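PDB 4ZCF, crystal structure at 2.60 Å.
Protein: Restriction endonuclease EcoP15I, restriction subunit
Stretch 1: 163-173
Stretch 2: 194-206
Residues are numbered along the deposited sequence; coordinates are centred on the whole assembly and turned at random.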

# COMPACT_ATOMS: atom_id res chain seq x y z
N MET C 163 8.57 7.61 6.88
CA MET C 163 8.88 8.57 5.82
C MET C 163 7.57 8.82 5.01
O MET C 163 7.06 7.86 4.41
CB MET C 163 10.02 8.01 4.95
CG MET C 163 10.42 8.90 3.77
SD MET C 163 11.04 10.55 4.23
CE MET C 163 12.80 10.18 4.59
N PRO C 164 6.96 10.05 5.05
CA PRO C 164 5.68 10.25 4.32
C PRO C 164 5.76 9.86 2.84
O PRO C 164 6.69 10.31 2.16
CB PRO C 164 5.35 11.73 4.55
CG PRO C 164 6.21 12.17 5.69
CD PRO C 164 7.41 11.29 5.72
N GLN C 165 4.86 8.97 2.36
CA GLN C 165 4.92 8.46 0.98
C GLN C 165 4.92 9.49 -0.12
O GLN C 165 5.66 9.31 -1.09
CB GLN C 165 3.99 7.28 0.70
CG GLN C 165 4.71 5.94 0.89
CD GLN C 165 5.52 5.43 -0.30
OE1 GLN C 165 5.05 5.34 -1.43
NE2 GLN C 165 6.71 4.92 -0.02
N ALA C 166 4.14 10.57 0.05
CA ALA C 166 4.04 11.71 -0.88
C ALA C 166 5.43 12.34 -1.08
O ALA C 166 5.85 12.48 -2.23
CB ALA C 166 3.07 12.74 -0.33
N ILE C 167 6.15 12.64 0.03
CA ILE C 167 7.51 13.20 0.04
C ILE C 167 8.54 12.27 -0.64
O ILE C 167 9.21 12.70 -1.59
CB ILE C 167 7.93 13.76 1.44
CG1 ILE C 167 7.07 14.99 1.80
CG2 ILE C 167 9.44 14.13 1.48
CD1 ILE C 167 6.60 15.03 3.17
N HIS C 168 8.62 10.99 -0.21
CA HIS C 168 9.48 9.97 -0.83
C HIS C 168 9.28 10.00 -2.36
O HIS C 168 10.23 10.28 -3.07
CB HIS C 168 9.19 8.56 -0.26
CG HIS C 168 9.79 7.46 -1.09
ND1 HIS C 168 9.01 6.72 -1.97
CD2 HIS C 168 11.08 7.09 -1.24
CE1 HIS C 168 9.84 5.90 -2.59
NE2 HIS C 168 11.10 6.09 -2.19
N ASP C 169 8.04 9.78 -2.83
CA ASP C 169 7.65 9.77 -4.25
C ASP C 169 7.94 11.06 -5.01
O ASP C 169 8.30 10.98 -6.18
CB ASP C 169 6.16 9.45 -4.39
CG ASP C 169 5.70 8.11 -3.84
OD1 ASP C 169 6.57 7.26 -3.54
OD2 ASP C 169 4.48 7.91 -3.73
N PHE C 170 7.73 12.23 -4.39
CA PHE C 170 7.96 13.52 -5.04
C PHE C 170 9.46 13.73 -5.23
O PHE C 170 9.89 14.07 -6.33
CB PHE C 170 7.30 14.68 -4.23
CG PHE C 170 7.61 16.09 -4.71
CD1 PHE C 170 6.91 16.65 -5.78
CD2 PHE C 170 8.57 16.87 -4.07
CE1 PHE C 170 7.18 17.96 -6.19
CE2 PHE C 170 8.83 18.18 -4.48
CZ PHE C 170 8.15 18.71 -5.55
N VAL C 171 10.24 13.53 -4.16
CA VAL C 171 11.70 13.66 -4.17
C VAL C 171 12.33 12.65 -5.18
O VAL C 171 13.10 13.06 -6.05
CB VAL C 171 12.25 13.53 -2.71
CG1 VAL C 171 13.75 13.25 -2.70
CG2 VAL C 171 11.94 14.78 -1.89
N GLU C 172 11.92 11.36 -5.08
CA GLU C 172 12.38 10.25 -5.91
C GLU C 172 11.96 10.21 -7.40
O GLU C 172 12.59 9.48 -8.18
CB GLU C 172 12.10 8.90 -5.22
CG GLU C 172 12.96 8.63 -3.99
CD GLU C 172 14.47 8.71 -4.16
OE1 GLU C 172 14.98 8.37 -5.25
OE2 GLU C 172 15.14 9.11 -3.18
N ALA C 173 10.90 10.95 -7.78
CA ALA C 173 10.35 11.04 -9.14
C ALA C 173 11.35 11.58 -10.16
O ALA C 173 12.00 12.60 -9.93
CB ALA C 173 9.09 11.90 -9.14
N LYS C 194 6.22 17.19 13.29
CA LYS C 194 7.57 16.66 13.56
C LYS C 194 7.95 15.58 12.55
O LYS C 194 9.14 15.31 12.37
CB LYS C 194 7.71 16.12 15.00
CG LYS C 194 6.80 14.93 15.34
CD LYS C 194 7.49 13.89 16.22
CE LYS C 194 6.89 12.52 15.99
NZ LYS C 194 7.66 11.44 16.67
N SER C 195 6.94 14.98 11.88
CA SER C 195 7.07 13.97 10.83
C SER C 195 8.03 14.44 9.70
O SER C 195 8.69 13.62 9.09
CB SER C 195 5.69 13.65 10.25
OG SER C 195 5.71 12.51 9.43
N LEU C 196 8.11 15.78 9.47
CA LEU C 196 8.97 16.42 8.47
C LEU C 196 10.39 16.81 8.98
O LEU C 196 11.31 16.96 8.17
CB LEU C 196 8.26 17.62 7.81
CG LEU C 196 7.52 17.29 6.50
CD1 LEU C 196 6.12 16.70 6.77
CD2 LEU C 196 7.42 18.51 5.60
N THR C 197 10.55 16.95 10.31
CA THR C 197 11.81 17.34 10.94
C THR C 197 12.68 16.13 11.32
O THR C 197 13.91 16.24 11.36
CB THR C 197 11.52 18.18 12.17
N ASP C 198 12.03 14.99 11.59
CA ASP C 198 12.61 13.71 12.03
C ASP C 198 13.59 13.05 11.08
O ASP C 198 13.50 13.22 9.86
CB ASP C 198 11.48 12.73 12.41
CG ASP C 198 10.77 13.02 13.73
OD1 ASP C 198 10.89 14.15 14.24
OD2 ASP C 198 10.06 12.12 14.23
N THR C 199 14.52 12.24 11.66
CA THR C 199 15.54 11.47 10.95
C THR C 199 15.01 10.05 10.77
O THR C 199 14.39 9.49 11.69
CB THR C 199 16.86 11.50 11.74
OG1 THR C 199 17.14 12.85 12.10
CG2 THR C 199 18.03 10.92 10.96
N TYR C 200 15.24 9.47 9.59
CA TYR C 200 14.78 8.12 9.25
C TYR C 200 15.94 7.22 8.87
O TYR C 200 17.06 7.70 8.69
CB TYR C 200 13.70 8.18 8.14
CG TYR C 200 12.45 8.92 8.55
CD1 TYR C 200 12.42 10.31 8.58
CD2 TYR C 200 11.30 8.23 8.92
CE1 TYR C 200 11.27 11.01 8.99
CE2 TYR C 200 10.15 8.91 9.33
CZ TYR C 200 10.14 10.30 9.33
OH TYR C 200 8.99 10.98 9.69
N ASP C 201 15.67 5.90 8.80
CA ASP C 201 16.61 4.82 8.47
C ASP C 201 16.88 4.83 6.98
O ASP C 201 17.85 4.20 6.53
CB ASP C 201 15.95 3.47 8.75
CG ASP C 201 15.83 2.98 10.17
OD1 ASP C 201 16.20 3.74 11.11
OD2 ASP C 201 15.34 1.83 10.34
N THR C 202 15.93 5.45 6.24
CA THR C 202 15.79 5.59 4.80
C THR C 202 16.47 6.86 4.28
O THR C 202 16.34 7.92 4.88
CB THR C 202 14.27 5.63 4.50
OG1 THR C 202 13.64 4.48 5.09
CG2 THR C 202 13.93 5.72 3.03
N GLY C 203 17.12 6.74 3.14
CA GLY C 203 17.75 7.86 2.46
C GLY C 203 17.07 8.16 1.15
O GLY C 203 16.68 7.23 0.42
N LEU C 204 16.86 9.45 0.86
CA LEU C 204 16.25 9.95 -0.37
C LEU C 204 17.31 10.78 -1.11
O LEU C 204 18.29 11.21 -0.50
CB LEU C 204 15.00 10.83 -0.12
CG LEU C 204 13.84 10.33 0.78
CD1 LEU C 204 12.79 11.43 0.95
CD2 LEU C 204 13.14 9.11 0.20
N LEU C 205 17.07 11.05 -2.40
CA LEU C 205 17.92 11.83 -3.28
C LEU C 205 19.34 11.28 -3.35
O LEU C 205 20.25 11.79 -2.68
CB LEU C 205 17.88 13.34 -2.95
CG LEU C 205 17.43 14.22 -4.10
CD1 LEU C 205 16.72 15.42 -3.60
CD2 LEU C 205 18.58 14.62 -4.99
N ASP C 206 19.51 10.22 -4.16
CA ASP C 206 20.78 9.51 -4.35
C ASP C 206 21.36 9.09 -2.98
O ASP C 206 22.55 9.28 -2.68
CB ASP C 206 21.76 10.36 -5.22
CG ASP C 206 23.07 9.68 -5.59
OD1 ASP C 206 23.10 8.43 -5.65
OD2 ASP C 206 24.08 10.41 -5.80

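Leu204 and Met163 cover the most surface in this contact, and Tyr200 comes next. Stretch 1 is largely a helix, residues 165 to 172, with Pro164 at its N-cap position. Residues 198 to 206 of stretch 2 are loop or turn. Most of the contacts involve side chains.

The CA-to-CB bond of Leu204 points toward stretch 1. Leu204 touches Ile167, His168, Val171 and Glu172 of the helix, and Met163 ahead of it. Leu204 CB lies 3.8 Å from Val171 CG1. Leu204 CD1 lies 4.3 Å from Ile167 CG2 and 3.8 Å from Met163 SD. Leu204 CD2 meets the edge of the His168 ring, near the ring plane, 3.2 Å from His168 CD2. That is a tight approach for two carbons. The His168 ring also makes a polar contact: His168 ND1 donates to Asp169 OD1 at 3.0 Å.

The one hydrogen bond across the stretches forms next to Leu204. Leu205 N donates to Glu172 OE2 at 2.8 Å. The CA-to-CB bond of Glu172 points sideways, but the end of its side chain comes nearer and reaches the backbone. The carboxylate thus satisfies an amide in a segment without regular secondary structure. Leu205 CD1 also packs on Val171 CG1 at 3.8 Å.

Met163 lies shortly before the helix. Its CA sits over one face of the Tyr200 ring, and Met163 N is 3.2 Å from Tyr200 CE2. Met163 SD is 4.8 Å from the centroid of the Tyr200 ring and 19° off the ring normal, an oblique sulfur-aromatic contact. Met163 CE reaches Tyr200 CD1 at 4.0 Å.

Tyr200 is also bonded within its own stretch, where Tyr200 OH donates to Ser195 O at 2.7 Å. Nearby, Pro164 CG lies 3.8 Å from Ser195 OG. Ile167 CD1 and Leu196 CD1 add an apolar contact at 4.0 Å.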